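Local coordinates for protein GH26A (Muricauda sp. MAR_2010_75, PDB 6Q75) that is a family 26 glycoside hydrolase, and so probably cleaves glycosidic bonds in a polysaccharide, perhaps a mannan as many of its relatives do, at residues Gln280-Leu285 against Ser294-Trp299. Numbering follows the deposited sequence.
Sequences QLPRPL and SWFMVW
L281 lays one methyl, CD2, over a face of the F296 ring and against V298, a compact example of how a (beta/alpha)8 barrel, the fold of family 26 glycoside hydrolases, joins the loop after one strand to the outside of the next. The two segments belong to the beta-alpha-beta unit of strand 273-278, helix 284-289 and strand 293-299. L281 CD2 stands 3.9 Å from the centroid of the F296 ring, 30° off its normal, a CH-pi contact displaced toward one side of the ring: CE1 of F296 is the closest ring atom, 3.4 Å from L281 CD2. P282 adds a looser touch, its CG reaching F296 CD2 at 4.3 Å on an oblique approach.

Side chains alternate along the strand. F296 and V298 turn outward to the loop, whereas M297 between them points away from it and meets H51. The F296 ring takes its place through a chi1 of 63°, which sets CG between the backbone N and the carbonyl carbon.

Further out, V312 and V315 of helix 309-316 pack on L281, and V315 also touches F296, so the same helix covers both partners of the CH-pi contact. No hydrogen bond links the two segments; the loop is held instead by N307 OD1, which accepts from L281 N, and by Y256 OH, bonded to Q280 O. Packing is tight where the leucine crosses the valine at about a right angle: L281 CD2 lies just 3.5 Å from V298 CG2.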
loop_
_atom_site.group_PDB
_atom_site.type_symbol
_atom_site.label_atom_id
_atom_site.label_comp_id
_atom_site.label_asym_id
_atom_site.label_seq_id
_atom_site.Cartn_x
_atom_site.Cartn_y
_atom_site.Cartn_z
ATOM N N GLN A 280 16.118 3.097 -2.510
ATOM C CA GLN A 280 17.280 2.613 -1.773
ATOM C C GLN A 280 16.834 1.838 -0.537
ATOM O O GLN A 280 16.014 2.322 0.245
ATOM C CB GLN A 280 18.154 3.792 -1.326
ATOM C CG GLN A 280 18.716 4.613 -2.460
ATOM C CD GLN A 280 19.653 5.696 -1.946
ATOM O OE1 GLN A 280 20.151 5.604 -0.814
ATOM N NE2 GLN A 280 19.889 6.729 -2.767
ATOM N N LEU A 281 17.373 0.636 -0.372
ATOM C CA LEU A 281 16.966 -0.219 0.741
ATOM C C LEU A 281 17.427 0.367 2.076
ATOM O O LEU A 281 18.431 1.086 2.123
ATOM C CB LEU A 281 17.552 -1.616 0.569
ATOM C CG LEU A 281 16.834 -2.480 -0.464
ATOM C CD1 LEU A 281 17.720 -3.645 -0.879
ATOM C CD2 LEU A 281 15.554 -2.996 0.163
ATOM N N PRO A 282 16.738 0.049 3.176
ATOM C CA PRO A 282 17.245 0.427 4.510
ATOM C C PRO A 282 18.424 -0.451 4.909
ATOM O O PRO A 282 18.306 -1.680 4.962
ATOM C CB PRO A 282 16.042 0.196 5.430
ATOM C CG PRO A 282 15.191 -0.836 4.709
ATOM C CD PRO A 282 15.397 -0.587 3.223
ATOM N N ARG A 283 19.560 0.183 5.206
ATOM C CA ARG A 283 20.712 -0.565 5.663
ATOM C C ARG A 283 20.470 -1.117 7.064
ATOM O O ARG A 283 19.690 -0.557 7.838
ATOM C CB ARG A 283 21.952 0.324 5.691
ATOM C CG ARG A 283 22.189 1.128 4.436
ATOM C CD ARG A 283 23.628 1.570 4.382
ATOM N NE ARG A 283 24.517 0.421 4.527
ATOM C CZ ARG A 283 25.844 0.492 4.551
ATOM N NH1 ARG A 283 26.567 -0.613 4.684
ATOM N NH2 ARG A 283 26.447 1.669 4.444
ATOM N N PRO A 284 21.191 -2.178 7.436
ATOM C CA PRO A 284 21.070 -2.717 8.806
ATOM C C PRO A 284 21.160 -1.669 9.909
ATOM O O PRO A 284 20.394 -1.757 10.871
ATOM C CB PRO A 284 22.238 -3.714 8.868
ATOM C CG PRO A 284 22.315 -4.226 7.448
ATOM C CD PRO A 284 22.047 -3.023 6.579
ATOM N N LEU A 285 22.057 -0.675 9.801
ATOM C CA LEU A 285 22.142 0.346 10.851
ATOM C C LEU A 285 20.833 1.110 10.989
ATOM O O LEU A 285 20.414 1.443 12.104
ATOM C CB LEU A 285 23.263 1.343 10.559
ATOM C CG LEU A 285 24.680 1.255 11.096
ATOM C CD1 LEU A 285 25.362 2.583 10.798
ATOM C CD2 LEU A 285 24.720 0.942 12.596
ATOM N N SER A 294 7.697 -2.912 9.759
ATOM C CA SER A 294 7.261 -4.299 9.662
ATOM C C SER A 294 7.548 -4.925 8.319
ATOM O O SER A 294 7.674 -6.148 8.248
ATOM C CB SER A 294 5.752 -4.410 9.918
ATOM O OG SER A 294 5.420 -3.747 11.114
ATOM N N TRP A 295 7.592 -4.132 7.254
ATOM C CA TRP A 295 8.023 -4.615 5.951
ATOM C C TRP A 295 8.567 -3.427 5.182
ATOM O O TRP A 295 8.401 -2.271 5.582
ATOM C CB TRP A 295 6.899 -5.349 5.164
ATOM C CG TRP A 295 5.831 -4.484 4.553
ATOM C CD1 TRP A 295 5.893 -3.780 3.359
ATOM C CD2 TRP A 295 4.508 -4.268 5.078
ATOM N NE1 TRP A 295 4.679 -3.132 3.136
ATOM C CE2 TRP A 295 3.828 -3.411 4.180
ATOM C CE3 TRP A 295 3.840 -4.708 6.229
ATOM C CZ2 TRP A 295 2.497 -2.988 4.396
ATOM C CZ3 TRP A 295 2.517 -4.264 6.455
ATOM C CH2 TRP A 295 1.866 -3.426 5.528
ATOM N N PHE A 296 9.282 -3.728 4.105
ATOM C CA PHE A 296 9.620 -2.737 3.099
ATOM C C PHE A 296 9.179 -3.298 1.762
ATOM O O PHE A 296 9.109 -4.515 1.601
ATOM C CB PHE A 296 11.135 -2.416 3.099
ATOM C CG PHE A 296 12.013 -3.581 2.744
ATOM C CD1 PHE A 296 12.172 -3.997 1.418
ATOM C CD2 PHE A 296 12.764 -4.216 3.725
ATOM C CE1 PHE A 296 13.035 -5.057 1.089
ATOM C CE2 PHE A 296 13.613 -5.279 3.405
ATOM C CZ PHE A 296 13.758 -5.694 2.085
ATOM N N MET A 297 8.888 -2.411 0.795
ATOM C CA MET A 297 8.521 -2.857 -0.547
ATOM C C MET A 297 9.284 -2.019 -1.563
ATOM O O MET A 297 8.982 -0.837 -1.738
ATOM C CB MET A 297 7.001 -2.735 -0.784
ATOM C CG MET A 297 6.622 -3.421 -2.082
ATOM S SD MET A 297 4.917 -3.174 -2.620
ATOM C CE MET A 297 4.895 -1.398 -2.893
ATOM N N VAL A 298 10.279 -2.620 -2.222
ATOM C CA VAL A 298 11.045 -1.899 -3.231
ATOM C C VAL A 298 10.200 -1.669 -4.476
ATOM O O VAL A 298 9.414 -2.536 -4.893
ATOM C CB VAL A 298 12.337 -2.659 -3.561
ATOM C CG1 VAL A 298 13.107 -1.944 -4.653
ATOM C CG2 VAL A 298 13.172 -2.757 -2.329
ATOM N N TRP A 299 10.334 -0.484 -5.061
ATOM C CA TRP A 299 9.505 -0.090 -6.199
ATOM C C TRP A 299 10.101 -0.636 -7.490
ATOM O O TRP A 299 11.058 -0.078 -8.014
ATOM C CB TRP A 299 9.391 1.425 -6.274
ATOM C CG TRP A 299 8.376 1.831 -7.322
ATOM C CD1 TRP A 299 8.628 2.253 -8.592
ATOM C CD2 TRP A 299 6.948 1.763 -7.193
ATOM N NE1 TRP A 299 7.440 2.511 -9.248
ATOM C CE2 TRP A 299 6.396 2.208 -8.411
ATOM C CE3 TRP A 299 6.082 1.406 -6.149
ATOM C CZ2 TRP A 299 5.006 2.283 -8.627
ATOM C CZ3 TRP A 299 4.717 1.484 -6.363
ATOM C CH2 TRP A 299 4.192 1.918 -7.594
#